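Local coordinates for protein sensory transduction histidine kinase, putative (Borrelia burgdorferi, PDB 5BWJ) that is the periplasmic sensor domain of the hybrid histidine kinase Hk1, which probably detects small molecules and relays the signal to the kinase's phosphorelay domains, at residues G68-V73 and I185-A190. Residues are numbered along the deposited sequence; the frame is centred on the assembly and turned at random.
Sequences GLTYNV and IKNRVA
The carboxamide of Asn187 is the flat group of 185-190 that meets 68-73, through its oxygen end. Thr70 CG2 lies well off one side of the amide plane, 3.6 Å from Asn187 OD1, while water 3 sits slightly to the other side and donates to OD1 over 2.8 Å. At the nitrogen end, ND2 is held by Ser88 OG, so both ends of the amide have partners. Thr70 and Asn187 run side by side and point the same way. In Thr70, chi1 of 52° sets CG2 anti to the carbonyl carbon, where it also crosses Ile185 CG2 obliquely at 4.0 Å; OG1 accepts from Ile121 N. A second small apolar contact joins Leu69 CD1 to Ala190 CB at 4.3 Å.

No direct hydrogen bond links the two segments; waters span the gap between 68-73, where the chain turns a corner at Gly68, and strand 184-192. Water 1 accepts from Gly68 N and donates to Arg188 O. Water 2 accepts from Leu69 N, lying just 2.5 Å from that same Arg188 O, so two waters grip one carbonyl. Farther along, water 4 takes the N-H of Tyr71 at 2.8 Å and gives a hydrogen to Lys186 O. Water 3 adds a weak bond to Leu69 O. Strand 184-192 meanwhile keeps direct backbone bonds to strand 79-94 on residues such as Ser88 and Lys82.

Within this Venus flytrap fold, the chemistry implies a hydrated strand edge: backbone N-H and carbonyl groups of the two segments are joined through water, and the direct side-chain packing is light, mostly through methyl groups.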
loop_
_atom_site.group_PDB
_atom_site.type_symbol
_atom_site.label_atom_id
_atom_site.label_comp_id
_atom_site.label_asym_id
_atom_site.label_seq_id
_atom_site.Cartn_x
_atom_site.Cartn_y
_atom_site.Cartn_z
ATOM N N GLY B 68 0.088 13.189 -5.391
ATOM C CA GLY B 68 1.225 12.404 -5.841
ATOM C C GLY B 68 2.562 13.061 -5.560
ATOM O O GLY B 68 3.592 12.622 -6.072
ATOM N N LEU B 69 2.547 14.118 -4.753
ATOM C CA LEU B 69 3.775 14.798 -4.357
ATOM C C LEU B 69 4.144 14.431 -2.928
ATOM O O LEU B 69 3.271 14.238 -2.082
ATOM C CB LEU B 69 3.627 16.317 -4.476
ATOM C CG LEU B 69 3.281 16.880 -5.855
ATOM C CD1 LEU B 69 3.222 18.398 -5.791
ATOM C CD2 LEU B 69 4.281 16.425 -6.911
ATOM N N THR B 70 5.443 14.333 -2.673
ATOM C CA THR B 70 5.953 14.116 -1.325
ATOM C C THR B 70 6.763 15.335 -0.914
ATOM O O THR B 70 7.205 16.105 -1.768
ATOM C CB THR B 70 6.824 12.849 -1.239
ATOM O OG1 THR B 70 7.834 12.889 -2.254
ATOM C CG2 THR B 70 5.973 11.604 -1.426
ATOM N N TYR B 71 6.947 15.523 0.389
ATOM C CA TYR B 71 7.712 16.664 0.874
ATOM C C TYR B 71 9.126 16.633 0.310
ATOM O O TYR B 71 9.799 15.603 0.338
ATOM C CB TYR B 71 7.766 16.694 2.401
ATOM C CG TYR B 71 8.514 17.900 2.929
ATOM C CD1 TYR B 71 7.858 19.101 3.157
ATOM C CD2 TYR B 71 9.880 17.843 3.178
ATOM C CE1 TYR B 71 8.535 20.209 3.631
ATOM C CE2 TYR B 71 10.568 18.946 3.650
ATOM C CZ TYR B 71 9.889 20.126 3.874
ATOM O OH TYR B 71 10.566 21.229 4.345
ATOM N N ASN B 72 9.566 17.775 -0.202
ATOM C CA ASN B 72 10.886 17.896 -0.799
ATOM C C ASN B 72 11.414 19.306 -0.601
ATOM O O ASN B 72 10.657 20.273 -0.684
ATOM C CB ASN B 72 10.834 17.541 -2.287
ATOM C CG ASN B 72 12.129 17.857 -3.007
ATOM O OD1 ASN B 72 12.218 18.840 -3.742
ATOM N ND2 ASN B 72 13.143 17.026 -2.796
ATOM N N VAL B 73 12.710 19.418 -0.327
ATOM C CA VAL B 73 13.329 20.714 -0.065
ATOM C C VAL B 73 13.091 21.699 -1.208
ATOM O O VAL B 73 12.967 22.901 -0.979
ATOM C CB VAL B 73 14.846 20.573 0.171
ATOM C CG1 VAL B 73 15.114 19.780 1.443
ATOM C CG2 VAL B 73 15.522 19.915 -1.024
ATOM N N ILE B 185 6.973 6.845 4.655
ATOM C CA ILE B 185 6.763 8.048 3.857
ATOM C C ILE B 185 5.294 8.443 3.848
ATOM O O ILE B 185 4.421 7.613 3.608
ATOM C CB ILE B 185 7.237 7.847 2.401
ATOM C CG1 ILE B 185 8.699 7.388 2.369
ATOM C CG2 ILE B 185 7.049 9.126 1.588
ATOM C CD1 ILE B 185 9.680 8.373 2.974
ATOM N N LYS B 186 5.034 9.721 4.103
ATOM C CA LYS B 186 3.677 10.250 4.074
ATOM C C LYS B 186 3.373 10.861 2.709
ATOM O O LYS B 186 4.141 11.681 2.199
ATOM C CB LYS B 186 3.485 11.293 5.176
ATOM C CG LYS B 186 3.995 10.849 6.538
ATOM C CD LYS B 186 3.735 11.901 7.604
ATOM C CE LYS B 186 4.574 11.650 8.850
ATOM N NZ LYS B 186 4.396 10.273 9.382
ATOM N N ASN B 187 2.259 10.442 2.119
ATOM C CA ASN B 187 1.781 11.025 0.871
ATOM C C ASN B 187 0.667 12.021 1.169
ATOM O O ASN B 187 -0.394 11.645 1.669
ATOM C CB ASN B 187 1.294 9.932 -0.081
ATOM C CG ASN B 187 2.384 8.928 -0.414
ATOM O OD1 ASN B 187 3.287 9.214 -1.201
ATOM N ND2 ASN B 187 2.306 7.748 0.189
ATOM N N ARG B 188 0.919 13.291 0.866
ATOM C CA ARG B 188 0.015 14.369 1.251
ATOM C C ARG B 188 -0.595 15.089 0.052
ATOM O O ARG B 188 -0.090 15.004 -1.068
ATOM C CB ARG B 188 0.753 15.389 2.124
ATOM C CG ARG B 188 1.295 14.836 3.434
ATOM C CD ARG B 188 2.046 15.916 4.200
ATOM N NE ARG B 188 2.577 15.436 5.476
ATOM C CZ ARG B 188 1.907 15.446 6.626
ATOM N NH1 ARG B 188 0.663 15.908 6.682
ATOM N NH2 ARG B 188 2.483 14.988 7.729
ATOM N N VAL B 189 -1.693 15.794 0.307
ATOM C CA VAL B 189 -2.280 16.701 -0.667
ATOM C C VAL B 189 -1.531 18.025 -0.596
ATOM O O VAL B 189 -1.184 18.485 0.493
ATOM C CB VAL B 189 -3.781 16.934 -0.404
ATOM C CG1 VAL B 189 -4.382 17.840 -1.469
ATOM C CG2 VAL B 189 -4.527 15.607 -0.352
ATOM N N ALA B 190 -1.281 18.634 -1.752
ATOM C CA ALA B 190 -0.520 19.878 -1.814
ATOM C C ALA B 190 -1.218 20.921 -2.678
ATOM O O ALA B 190 -1.796 20.600 -3.717
ATOM C CB ALA B 190 0.880 19.609 -2.347
HETATM O O HOH W 1 -0.177 12.553 -2.576
HETATM O O HOH W 2 0.588 15.925 -3.284
HETATM O O HOH W 3 2.444 11.408 -2.760
HETATM O O HOH W 4 5.799 13.514 1.958
#